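Local coordinates for ATP phosphoribosyltransferase (Methanobacterium thermoautotrophicum, PDB 2VD3), which probably catalyses the magnesium-dependent condensation of ATP with 5-phosphoribose 1-diphosphate, the first step of histidine biosynthesis, and is inhibited by histidine, at residues A[27-31]-A[42-47]; A[68-74]-A[182-188]; A[116-121]-A[154-159]. All coordinates share one frame. Residues are numbered along the deposited sequence.

Read from the N terminus, this chain illustrates how contacts of different span build a two-lobed enzyme domain. Interaction 1 closes first: ten residues separate 27-31 from 42-47, and the contact brings the segment that follows helix 16-25 against the turn before strand 47-52. Interaction 2 opens afterwards, at 68-74, but closes only when the chain returns at 182-188. Interaction 3 (116-121 with 154-159) begins and ends within that excursion, joining strand 117-120 to strand 157-162 in the second lobe. Interactions 1 and 3 lie on opposite sides of the chain's centre, about 44 Å apart between centres. All three reach strands linked through the interrupted strand 173-188, which passes between the lobes.

Interaction 1 of 3, residues A[27-31]-A[42-47]; sequences GVGLK and TQHPQI
The short, weakly bonded strand 30-31 pairs antiparallel with the end of strand 39-42 at the sheet's border, before the turn into strand 47-52. Residues 27-31 leave a helix through a Schellman motif, Gly27 having positive phi (87°), and become extended at Leu30. A type I turn spans His44 to Ile47. Leu30 and Thr42 form a non-hydrogen-bonded pair, their CA atoms 4.2 Å apart, and Gln43 N donates to Gly29 O at 2.8 Å. Thr42, in rotamer p, donates from OG1 to Ile47 O (2.5 Å) and weakly accepts there from His44 N (3.3 Å). His44, chi1 t, receives Gln46 N on ND1 at 3.1 Å, and its NE2 bonds Glu202 of helix 197-212. Val28, also t, sets CG1 3.7 Å from CG2 of Ile47, a buried m side chain. Gln43, m at chi1 and chi2, curls back so that NE2 lies 3.6 Å from CG of Lys31, whose chain is t throughout; a magnesium ion lies about 3 Å from the nearest Gln43 side-chain atom. One backbone hydrogen bond joins the segments, Val28 and Ile47 add apolar contact, and the polar atoms of Thr42 and His44 are met largely within 42-47 and by Glu202.

Interaction 2 of 3, residues A[68-74]-A[182-188]; sequences LGITGYD and SSVKLIA
On one face of this sheet, the apolar centre is Ile70 between Val184 and Leu186: Ile70 CG2 lies 3.7 Å from Val184 CG1, and Ile70 CG1 4.1 Å from Leu186 CD1. Leu68 continues it, CD2 being 3.5 Å from Ala188 CB. Such antiparallel pairing within the sheet of a periplasmic-binding-protein-like lobe joins segments distant in sequence. The axes of strands 68-72 and 184-188 come within 4.6 Å, their N-to-C directions 156° apart. Leu68-Ala188, Ile70-Leu186 and Gly72-Val184 are non-hydrogen-bonded pairs. Between them, Gly69 N donates to Ile187 O (3.1 Å) and Ile187 N to Gly69 O (2.9 Å); Thr71 N donates to Lys185 O (3.2 Å) and Lys185 N to Thr71 O (2.8 Å). Gly69 leaves room for Ile187 (chi1 p) on the other face, where Lys185 (chi1 and chi2 m) salt-bridges Asp88. Beyond Gly72, the N-cap of helix 73-79, Tyr73 N donates to Ser183 O at 2.9 Å. Ser182, chi1 t, accepts from Asp74 N on OG at 3.1 Å.

Interaction 3 of 3, residues A[116-121]-A[154-159]; sequences AVIATE and VADLIT
Parallel strands connected through a helix, the beta-alpha-beta unit, recur in the alpha/beta lobe, and strand 117-120 occupies an inner position in one. It lies between strand 138-141, reached through helix 123-132 in a beta-alpha-beta crossover, and strand 157-162. The axes of parallel strands 117-120 and 157-159 come within 4.4 Å, their N-to-C directions 27° apart; CA atoms pair Ile118 with Leu157 (4.5 Å) and Ala119 with Ile158 (4.6 Å).

Alternate residues send their polar backbone groups to different neighbours. Val117 O accepts from Leu157 N (2.9 Å) and, weakly, from Asp156 N (3.0 Å). Ala119 N donates to Leu157 O at 2.8 Å, and Ala119 O accepts from Thr159 N at 2.9 Å. Ile118 and Thr120 instead bond strand 138-141 and its continuation, through Glu138, Val140 and Leu142. Ahead of the regular pairing, the Asp156 carboxylate (chi1 m) takes the Val117 N donor, OD2 accepting at 3.0 Å, and its OD1 holds a methylpentanediol, probably from the crystallisation liquor. Thr159 O is satisfied by Thr146 OG1.

Apolar contacts occur on both faces. Ile118 CG1 (chi1 m) is 3.8 Å from CD1 of Leu157 (also m), while on the other face Ala119 CB meets Ala155 CB at 3.6 Å. At the C-terminal end, Thr120 (t) and Thr159 (p) approach through their hydroxyls. Thr120 OG1, also bonded to Phe122 N, just ahead of helix 123-132, and Thr126 OG1 in its first turn, shares a hydrogen bond with the less certainly placed Thr159 OG1 at 2.6 Å.

Interaction 1 of 3, residues A[27-31]-A[42-47]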
ATOM      1  N   GLY A  27       6.666 -24.038 -20.051  1.00 45.52           N
ATOM      2  CA  GLY A  27       5.536 -24.124 -20.978  1.00 46.03           C
ATOM      3  C   GLY A  27       4.174 -24.136 -20.301  1.00 46.35           C
ATOM      4  O   GLY A  27       3.155 -24.400 -20.946  1.00 46.28           O
ATOM      5  N   VAL A  28       4.164 -23.839 -19.000  1.00 46.56           N
ATOM      6  CA  VAL A  28       2.958 -23.910 -18.180  1.00 46.82           C
ATOM      7  C   VAL A  28       2.707 -22.567 -17.495  1.00 46.82           C
ATOM      8  O   VAL A  28       2.383 -22.509 -16.311  1.00 46.94           O
ATOM      9  CB  VAL A  28       3.047 -25.091 -17.138  1.00 47.02           C
ATOM     10  CG1 VAL A  28       1.802 -25.165 -16.272  1.00 46.59           C
ATOM     11  CG2 VAL A  28       3.240 -26.423 -17.855  1.00 47.08           C
ATOM     12  N   GLY A  29       2.854 -21.484 -18.252  1.00 47.09           N
ATOM     13  CA  GLY A  29       2.592 -20.148 -17.728  1.00 47.25           C
ATOM     14  C   GLY A  29       1.126 -19.949 -17.382  1.00 47.57           C
ATOM     15  O   GLY A  29       0.253 -20.619 -17.936  1.00 47.45           O
ATOM     16  N   LEU A  30       0.862 -19.024 -16.465  1.00 48.03           N
ATOM     17  CA  LEU A  30      -0.499 -18.680 -16.066  1.00 48.78           C
ATOM     18  C   LEU A  30      -1.285 -18.135 -17.252  1.00 49.41           C
ATOM     19  O   LEU A  30      -0.786 -17.287 -17.996  1.00 49.72           O
ATOM     20  CB  LEU A  30      -0.478 -17.651 -14.936  1.00 48.46           C
ATOM     21  CG  LEU A  30       0.212 -18.009 -13.616  1.00 47.99           C
ATOM     22  CD1 LEU A  30       0.319 -16.761 -12.749  1.00 48.20           C
ATOM     23  CD2 LEU A  30      -0.533 -19.104 -12.879  1.00 47.13           C
ATOM     24  N   LYS A  31      -2.508 -18.628 -17.423  1.00 50.24           N
ATOM     25  CA  LYS A  31      -3.332 -18.272 -18.579  1.00 51.17           C
ATOM     26  C   LYS A  31      -4.618 -17.572 -18.186  1.00 51.79           C
ATOM     27  O   LYS A  31      -5.493 -18.175 -17.554  1.00 51.85           O
ATOM     28  CB  LYS A  31      -3.675 -19.521 -19.394  1.00 51.22           C
ATOM     29  CG  LYS A  31      -4.298 -19.244 -20.759  1.00 51.24           C
ATOM     30  CD  LYS A  31      -5.133 -20.426 -21.214  1.00 51.52           C
ATOM     31  CE  LYS A  31      -5.308 -20.428 -22.718  1.00 52.37           C
ATOM     32  NZ  LYS A  31      -6.411 -21.347 -23.122  1.00 52.86           N
ATOM     33  N   THR A  42      -3.664 -22.455 -16.796  1.00 47.92           N
ATOM     34  CA  THR A  42      -2.307 -22.316 -17.316  1.00 47.66           C
ATOM     35  C   THR A  42      -2.328 -22.565 -18.817  1.00 47.71           C
ATOM     36  O   THR A  42      -3.390 -22.846 -19.382  1.00 47.81           O
ATOM     37  CB  THR A  42      -1.322 -23.302 -16.641  1.00 47.68           C
ATOM     38  OG1 THR A  42      -1.667 -24.647 -16.995  1.00 47.47           O
ATOM     39  CG2 THR A  42      -1.363 -23.154 -15.131  1.00 46.86           C
ATOM     40  N   GLN A  43      -1.163 -22.469 -19.462  1.00 47.66           N
ATOM     41  CA  GLN A  43      -1.056 -22.713 -20.910  1.00 47.31           C
ATOM     42  C   GLN A  43      -1.343 -24.165 -21.282  1.00 47.13           C
ATOM     43  O   GLN A  43      -1.637 -24.465 -22.440  1.00 47.40           O
ATOM     44  CB  GLN A  43       0.310 -22.279 -21.461  1.00 47.33           C
ATOM     45  CG  GLN A  43       0.621 -20.791 -21.338  1.00 47.14           C
ATOM     46  CD  GLN A  43      -0.354 -19.909 -22.082  1.00 48.67           C
ATOM     47  OE1 GLN A  43      -0.737 -20.197 -23.219  1.00 49.44           O
ATOM     48  NE2 GLN A  43      -0.756 -18.810 -21.449  1.00 49.42           N
ATOM     49  N   HIS A  44      -1.275 -25.057 -20.296  1.00 47.00           N
ATOM     50  CA  HIS A  44      -1.622 -26.463 -20.481  1.00 46.91           C
ATOM     51  C   HIS A  44      -3.058 -26.718 -20.011  1.00 46.91           C
ATOM     52  O   HIS A  44      -3.403 -26.405 -18.878  1.00 46.89           O
ATOM     53  CB  HIS A  44      -0.637 -27.341 -19.718  1.00 47.05           C
ATOM     54  CG  HIS A  44      -0.673 -28.785 -20.110  1.00 47.28           C
ATOM     55  ND1 HIS A  44      -1.818 -29.550 -20.048  1.00 47.06           N
ATOM     56  CD2 HIS A  44       0.310 -29.613 -20.536  1.00 47.30           C
ATOM     57  CE1 HIS A  44      -1.546 -30.778 -20.453  1.00 47.45           C
ATOM     58  NE2 HIS A  44      -0.259 -30.846 -20.746  1.00 47.18           N
ATOM     59  N   PRO A  45      -3.912 -27.266 -20.893  1.00 47.24           N
ATOM     60  CA  PRO A  45      -5.337 -27.460 -20.570  1.00 47.53           C
ATOM     61  C   PRO A  45      -5.628 -28.386 -19.380  1.00 47.89           C
ATOM     62  O   PRO A  45      -6.750 -28.397 -18.875  1.00 48.04           O
ATOM     63  CB  PRO A  45      -5.914 -28.053 -21.866  1.00 47.29           C
ATOM     64  CG  PRO A  45      -4.959 -27.635 -22.925  1.00 47.33           C
ATOM     65  CD  PRO A  45      -3.612 -27.699 -22.269  1.00 47.16           C
ATOM     66  N   GLN A  46      -4.633 -29.149 -18.939  1.00 48.28           N
ATOM     67  CA  GLN A  46      -4.823 -30.085 -17.834  1.00 48.71           C
ATOM     68  C   GLN A  46      -4.167 -29.597 -16.535  1.00 48.73           C
ATOM     69  O   GLN A  46      -4.189 -30.299 -15.519  1.00 48.91           O
ATOM     70  CB  GLN A  46      -4.260 -31.464 -18.190  1.00 48.64           C
ATOM     71  CG  GLN A  46      -4.846 -32.152 -19.418  1.00 49.05           C
ATOM     72  CD  GLN A  46      -4.097 -33.446 -19.729  1.00 49.46           C
ATOM     73  OE1 GLN A  46      -3.332 -33.523 -20.693  1.00 50.34           O
ATOM     74  NE2 GLN A  46      -4.279 -34.449 -18.882  1.00 50.18           N
ATOM     75  N   ILE A  47      -3.568 -28.413 -16.565  1.00 48.35           N
ATOM     76  CA  ILE A  47      -2.906 -27.906 -15.378  1.00 48.34           C
ATOM     77  C   ILE A  47      -3.531 -26.605 -14.904  1.00 48.29           C
ATOM     78  O   ILE A  47      -3.583 -25.625 -15.648  1.00 48.57           O
ATOM     79  CB  ILE A  47      -1.365 -27.736 -15.585  1.00 48.56           C
ATOM     80  CG1 ILE A  47      -0.724 -29.084 -15.949  1.00 48.28           C
ATOM     81  CG2 ILE A  47      -0.710 -27.146 -14.327  1.00 47.29           C
ATOM     82  CD1 ILE A  47       0.647 -28.975 -16.566  1.00 48.44           C
TER

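Interaction 2 of 3, residues A[68-74]-A[182-188]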
ATOM      1  N   LEU A  68       0.128 -31.187  -6.533  1.00 44.34           N
ATOM      2  CA  LEU A  68       1.525 -30.784  -6.481  1.00 44.55           C
ATOM      3  C   LEU A  68       1.609 -29.426  -5.810  1.00 44.93           C
ATOM      4  O   LEU A  68       0.626 -28.670  -5.780  1.00 45.02           O
ATOM      5  CB  LEU A  68       2.124 -30.694  -7.895  1.00 44.77           C
ATOM      6  CG  LEU A  68       2.132 -31.925  -8.818  1.00 44.70           C
ATOM      7  CD1 LEU A  68       2.185 -31.526 -10.287  1.00 43.99           C
ATOM      8  CD2 LEU A  68       3.296 -32.815  -8.498  1.00 44.65           C
ATOM      9  N   GLY A  69       2.784 -29.117  -5.261  1.00 45.03           N
ATOM     10  CA  GLY A  69       3.025 -27.824  -4.642  1.00 44.73           C
ATOM     11  C   GLY A  69       4.444 -27.372  -4.873  1.00 44.78           C
ATOM     12  O   GLY A  69       5.320 -28.182  -5.152  1.00 45.36           O
ATOM     13  N   ILE A  70       4.665 -26.070  -4.789  1.00 44.95           N
ATOM     14  CA  ILE A  70       6.002 -25.509  -4.853  1.00 44.82           C
ATOM     15  C   ILE A  70       6.120 -24.740  -3.565  1.00 44.96           C
ATOM     16  O   ILE A  70       5.384 -23.783  -3.358  1.00 45.15           O
ATOM     17  CB  ILE A  70       6.152 -24.540  -6.048  1.00 45.13           C
ATOM     18  CG1 ILE A  70       6.045 -25.300  -7.381  1.00 44.55           C
ATOM     19  CG2 ILE A  70       7.472 -23.730  -5.943  1.00 44.88           C
ATOM     20  CD1 ILE A  70       6.028 -24.394  -8.616  1.00 44.64           C
ATOM     21  N   THR A  71       7.004 -25.177  -2.674  1.00 44.96           N
ATOM     22  CA  THR A  71       7.208 -24.467  -1.410  1.00 44.89           C
ATOM     23  C   THR A  71       8.586 -24.755  -0.823  1.00 44.98           C
ATOM     24  O   THR A  71       9.363 -25.519  -1.400  1.00 45.21           O
ATOM     25  CB  THR A  71       6.049 -24.713  -0.378  1.00 44.98           C
ATOM     26  OG1 THR A  71       6.199 -23.818   0.732  1.00 45.86           O
ATOM     27  CG2 THR A  71       6.009 -26.144   0.121  1.00 43.54           C
ATOM     28  N   GLY A  72       8.883 -24.131   0.312  1.00 44.89           N
ATOM     29  CA  GLY A  72      10.200 -24.222   0.920  1.00 45.02           C
ATOM     30  C   GLY A  72      10.325 -25.476   1.744  1.00 45.10           C
ATOM     31  O   GLY A  72       9.365 -25.900   2.372  1.00 45.37           O
ATOM     32  N   TYR A  73      11.519 -26.068   1.733  1.00 45.28           N
ATOM     33  CA  TYR A  73      11.818 -27.290   2.480  1.00 44.49           C
ATOM     34  C   TYR A  73      11.628 -27.094   3.982  1.00 44.29           C
ATOM     35  O   TYR A  73      11.138 -27.988   4.666  1.00 44.46           O
ATOM     36  CB  TYR A  73      13.244 -27.756   2.170  1.00 44.49           C
ATOM     37  CG  TYR A  73      13.646 -29.056   2.832  1.00 44.62           C
ATOM     38  CD1 TYR A  73      13.003 -30.255   2.519  1.00 44.30           C
ATOM     39  CD2 TYR A  73      14.683 -29.091   3.758  1.00 45.26           C
ATOM     40  CE1 TYR A  73      13.384 -31.450   3.120  1.00 44.87           C
ATOM     41  CE2 TYR A  73      15.066 -30.283   4.371  1.00 44.38           C
ATOM     42  CZ  TYR A  73      14.415 -31.455   4.044  1.00 44.66           C
ATOM     43  OH  TYR A  73      14.789 -32.630   4.657  1.00 45.27           O
ATOM     44  N   ASP A  74      12.012 -25.922   4.491  1.00 43.95           N
ATOM     45  CA  ASP A  74      11.808 -25.606   5.902  1.00 43.30           C
ATOM     46  C   ASP A  74      10.347 -25.762   6.321  1.00 42.93           C
ATOM     47  O   ASP A  74      10.049 -26.324   7.375  1.00 43.09           O
ATOM     48  CB  ASP A  74      12.326 -24.204   6.238  1.00 43.52           C
ATOM     49  CG  ASP A  74      11.819 -23.121   5.276  1.00 43.50           C
ATOM     50  OD1 ASP A  74      12.318 -21.993   5.377  1.00 43.84           O
ATOM     51  OD2 ASP A  74      10.943 -23.373   4.424  1.00 43.54           O
ATOM     52  N   SER A 182      17.777 -25.091   3.670  1.00 43.71           N
ATOM     53  CA  SER A 182      16.496 -25.058   3.001  1.00 43.63           C
ATOM     54  C   SER A 182      16.620 -24.619   1.552  1.00 44.02           C
ATOM     55  O   SER A 182      17.468 -23.789   1.184  1.00 43.71           O
ATOM     56  CB  SER A 182      15.528 -24.141   3.733  1.00 43.39           C
ATOM     57  OG  SER A 182      14.264 -24.200   3.127  1.00 43.33           O
ATOM     58  N   SER A 183      15.750 -25.190   0.734  1.00 44.14           N
ATOM     59  CA  SER A 183      15.682 -24.851  -0.656  1.00 44.68           C
ATOM     60  C   SER A 183      14.243 -25.080  -1.072  1.00 44.90           C
ATOM     61  O   SER A 183      13.498 -25.782  -0.372  1.00 44.83           O
ATOM     62  CB  SER A 183      16.641 -25.735  -1.446  1.00 44.78           C
ATOM     63  OG  SER A 183      16.545 -25.490  -2.833  1.00 46.43           O
ATOM     64  N   VAL A 184      13.848 -24.473  -2.188  1.00 44.82           N
ATOM     65  CA  VAL A 184      12.500 -24.641  -2.713  1.00 45.10           C
ATOM     66  C   VAL A 184      12.345 -25.982  -3.440  1.00 45.35           C
ATOM     67  O   VAL A 184      13.192 -26.388  -4.243  1.00 45.79           O
ATOM     68  CB  VAL A 184      12.078 -23.458  -3.626  1.00 44.99           C
ATOM     69  CG1 VAL A 184      10.715 -23.727  -4.227  1.00 45.24           C
ATOM     70  CG2 VAL A 184      12.041 -22.168  -2.830  1.00 44.24           C
ATOM     71  N   LYS A 185      11.243 -26.662  -3.163  1.00 45.53           N
ATOM     72  CA  LYS A 185      11.030 -27.996  -3.694  1.00 45.34           C
ATOM     73  C   LYS A 185       9.753 -28.052  -4.502  1.00 45.42           C
ATOM     74  O   LYS A 185       8.848 -27.265  -4.272  1.00 45.63           O
ATOM     75  CB  LYS A 185      10.964 -29.000  -2.544  1.00 44.89           C
ATOM     76  CG  LYS A 185      12.138 -28.931  -1.602  1.00 44.33           C
ATOM     77  CD  LYS A 185      13.387 -29.522  -2.231  1.00 44.58           C
ATOM     78  CE  LYS A 185      14.568 -29.475  -1.269  1.00 44.32           C
ATOM     79  NZ  LYS A 185      15.745 -30.232  -1.794  1.00 44.48           N
ATOM     80  N   LEU A 186       9.702 -28.964  -5.471  1.00 46.05           N
ATOM     81  CA  LEU A 186       8.439 -29.382  -6.088  1.00 45.68           C
ATOM     82  C   LEU A 186       8.002 -30.647  -5.374  1.00 45.71           C
ATOM     83  O   LEU A 186       8.766 -31.618  -5.293  1.00 45.65           O
ATOM     84  CB  LEU A 186       8.605 -29.666  -7.587  1.00 45.75           C
ATOM     85  CG  LEU A 186       7.370 -30.243  -8.309  1.00 45.68           C
ATOM     86  CD1 LEU A 186       6.303 -29.181  -8.550  1.00 44.14           C
ATOM     87  CD2 LEU A 186       7.737 -30.943  -9.624  1.00 45.46           C
ATOM     88  N   ILE A 187       6.777 -30.636  -4.848  1.00 45.45           N
ATOM     89  CA  ILE A 187       6.266 -31.791  -4.095  1.00 44.42           C
ATOM     90  C   ILE A 187       5.003 -32.362  -4.703  1.00 44.71           C
ATOM     91  O   ILE A 187       4.388 -31.742  -5.573  1.00 44.74           O
ATOM     92  CB  ILE A 187       6.015 -31.482  -2.588  1.00 44.35           C
ATOM     93  CG1 ILE A 187       5.055 -30.302  -2.413  1.00 43.68           C
ATOM     94  CG2 ILE A 187       7.333 -31.272  -1.854  1.00 43.06           C
ATOM     95  CD1 ILE A 187       4.576 -30.107  -0.982  1.00 43.94           C
ATOM     96  N   ALA A 188       4.616 -33.550  -4.236  1.00 44.24           N
ATOM     97  CA  ALA A 188       3.483 -34.237  -4.800  1.00 43.92           C
ATOM     98  C   ALA A 188       2.730 -35.071  -3.776  1.00 43.90           C
ATOM     99  O   ALA A 188       3.336 -35.663  -2.863  1.00 43.69           O
ATOM    100  CB  ALA A 188       3.925 -35.120  -5.976  1.00 44.10           C
TER

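Interaction 3 of 3, residues A[116-121]-A[154-159]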
ATOM      1  N   ALA A 116      18.370 -22.496  29.133  1.00 51.87           N
ATOM      2  CA  ALA A 116      18.475 -21.530  28.039  1.00 51.03           C
ATOM      3  C   ALA A 116      17.188 -21.409  27.248  1.00 50.36           C
ATOM      4  O   ALA A 116      16.527 -22.405  26.958  1.00 50.15           O
ATOM      5  CB  ALA A 116      19.633 -21.864  27.117  1.00 51.06           C
ATOM      6  N   VAL A 117      16.834 -20.174  26.917  1.00 49.72           N
ATOM      7  CA  VAL A 117      15.642 -19.910  26.118  1.00 49.04           C
ATOM      8  C   VAL A 117      16.047 -19.604  24.683  1.00 48.55           C
ATOM      9  O   VAL A 117      16.948 -18.797  24.442  1.00 48.33           O
ATOM     10  CB  VAL A 117      14.784 -18.770  26.725  1.00 48.97           C
ATOM     11  CG1 VAL A 117      13.596 -18.454  25.835  1.00 48.38           C
ATOM     12  CG2 VAL A 117      14.312 -19.155  28.131  1.00 48.60           C
ATOM     13  N   ILE A 118      15.398 -20.286  23.741  1.00 48.11           N
ATOM     14  CA  ILE A 118      15.604 -20.042  22.315  1.00 47.36           C
ATOM     15  C   ILE A 118      14.303 -19.589  21.674  1.00 46.76           C
ATOM     16  O   ILE A 118      13.287 -20.285  21.770  1.00 46.78           O
ATOM     17  CB  ILE A 118      16.116 -21.298  21.572  1.00 47.44           C
ATOM     18  CG1 ILE A 118      17.383 -21.841  22.238  1.00 47.74           C
ATOM     19  CG2 ILE A 118      16.371 -20.974  20.090  1.00 46.85           C
ATOM     20  CD1 ILE A 118      17.664 -23.312  21.927  1.00 48.51           C
ATOM     21  N   ALA A 119      14.349 -18.428  21.021  1.00 45.72           N
ATOM     22  CA  ALA A 119      13.211 -17.891  20.288  1.00 45.08           C
ATOM     23  C   ALA A 119      13.307 -18.301  18.822  1.00 44.92           C
ATOM     24  O   ALA A 119      14.389 -18.278  18.226  1.00 44.62           O
ATOM     25  CB  ALA A 119      13.157 -16.370  20.410  1.00 45.13           C
ATOM     26  N   THR A 120      12.169 -18.666  18.242  1.00 44.28           N
ATOM     27  CA  THR A 120      12.157 -19.232  16.914  1.00 44.05           C
ATOM     28  C   THR A 120      10.831 -18.972  16.209  1.00 44.37           C
ATOM     29  O   THR A 120       9.829 -18.647  16.842  1.00 44.25           O
ATOM     30  CB  THR A 120      12.437 -20.754  16.960  1.00 44.03           C
ATOM     31  OG1 THR A 120      12.654 -21.253  15.631  1.00 43.64           O
ATOM     32  CG2 THR A 120      11.277 -21.506  17.607  1.00 44.04           C
ATOM     33  N   GLU A 121      10.843 -19.090  14.889  1.00 44.60           N
ATOM     34  CA  GLU A 121       9.598 -19.160  14.142  1.00 45.02           C
ATOM     35  C   GLU A 121       9.349 -20.607  13.759  1.00 45.01           C
ATOM     36  O   GLU A 121       8.294 -20.933  13.223  1.00 45.29           O
ATOM     37  CB  GLU A 121       9.637 -18.253  12.918  1.00 44.94           C
ATOM     38  CG  GLU A 121       9.788 -16.790  13.274  1.00 45.37           C
ATOM     39  CD  GLU A 121       9.634 -15.890  12.079  1.00 47.30           C
ATOM     40  OE1 GLU A 121      10.581 -15.131  11.798  1.00 48.36           O
ATOM     41  OE2 GLU A 121       8.577 -15.948  11.414  1.00 47.99           O
ATOM     42  N   VAL A 154      13.492 -11.682  26.111  1.00 50.15           N
ATOM     43  CA  VAL A 154      12.613 -12.845  25.933  1.00 50.03           C
ATOM     44  C   VAL A 154      13.417 -14.120  25.776  1.00 49.84           C
ATOM     45  O   VAL A 154      12.999 -15.179  26.250  1.00 50.21           O
ATOM     46  CB  VAL A 154      11.676 -12.691  24.701  1.00 50.16           C
ATOM     47  CG1 VAL A 154      11.038 -14.023  24.324  1.00 50.41           C
ATOM     48  CG2 VAL A 154      10.605 -11.660  24.976  1.00 49.73           C
ATOM     49  N   ALA A 155      14.569 -14.010  25.117  1.00 49.52           N
ATOM     50  CA  ALA A 155      15.396 -15.174  24.798  1.00 49.27           C
ATOM     51  C   ALA A 155      16.889 -14.913  24.962  1.00 49.13           C
ATOM     52  O   ALA A 155      17.349 -13.778  24.840  1.00 48.93           O
ATOM     53  CB  ALA A 155      15.108 -15.638  23.377  1.00 49.07           C
ATOM     54  N   ASP A 156      17.634 -15.981  25.241  1.00 49.06           N
ATOM     55  CA  ASP A 156      19.095 -15.960  25.207  1.00 48.81           C
ATOM     56  C   ASP A 156      19.579 -16.185  23.777  1.00 48.49           C
ATOM     57  O   ASP A 156      20.510 -15.526  23.321  1.00 48.46           O
ATOM     58  CB  ASP A 156      19.671 -17.040  26.125  1.00 48.97           C
ATOM     59  CG  ASP A 156      19.117 -16.968  27.535  1.00 49.77           C
ATOM     60  OD1 ASP A 156      19.321 -15.935  28.212  1.00 50.96           O
ATOM     61  OD2 ASP A 156      18.480 -17.951  27.968  1.00 50.23           O
ATOM     62  N   LEU A 157      18.937 -17.119  23.077  1.00 48.16           N
ATOM     63  CA  LEU A 157      19.300 -17.471  21.704  1.00 47.90           C
ATOM     64  C   LEU A 157      18.120 -17.364  20.745  1.00 47.85           C
ATOM     65  O   LEU A 157      16.955 -17.350  21.152  1.00 47.69           O
ATOM     66  CB  LEU A 157      19.857 -18.891  21.639  1.00 47.90           C
ATOM     67  CG  LEU A 157      21.006 -19.281  22.565  1.00 48.25           C
ATOM     68  CD1 LEU A 157      21.047 -20.784  22.729  1.00 48.23           C
ATOM     69  CD2 LEU A 157      22.313 -18.761  22.018  1.00 48.44           C
ATOM     70  N   ILE A 158      18.434 -17.294  19.460  1.00 47.74           N
ATOM     71  CA  ILE A 158      17.411 -17.220  18.434  1.00 47.94           C
ATOM     72  C   ILE A 158      17.735 -18.192  17.318  1.00 48.12           C
ATOM     73  O   ILE A 158      18.851 -18.693  17.227  1.00 48.33           O
ATOM     74  CB  ILE A 158      17.252 -15.774  17.855  1.00 47.68           C
ATOM     75  CG1 ILE A 158      18.455 -15.383  16.990  1.00 47.30           C
ATOM     76  CG2 ILE A 158      17.045 -14.754  18.979  1.00 47.66           C
ATOM     77  CD1 ILE A 158      18.155 -14.318  15.945  1.00 46.11           C
ATOM     78  N   THR A 159      16.744 -18.477  16.490  1.00 48.50           N
ATOM     79  CA  THR A 159      16.990 -19.108  15.211  1.00 48.77           C
ATOM     80  C   THR A 159      16.702 -18.037  14.184  1.00 49.63           C
ATOM     81  O   THR A 159      15.994 -17.070  14.473  1.00 49.78           O
ATOM     82  CB  THR A 159      16.087 -20.335  14.953  1.00 48.57           C
ATOM     83  OG1 THR A 159      14.735 -19.910  14.755  1.00 46.96           O
ATOM     84  CG2 THR A 159      16.167 -21.337  16.106  1.00 47.61           C
TER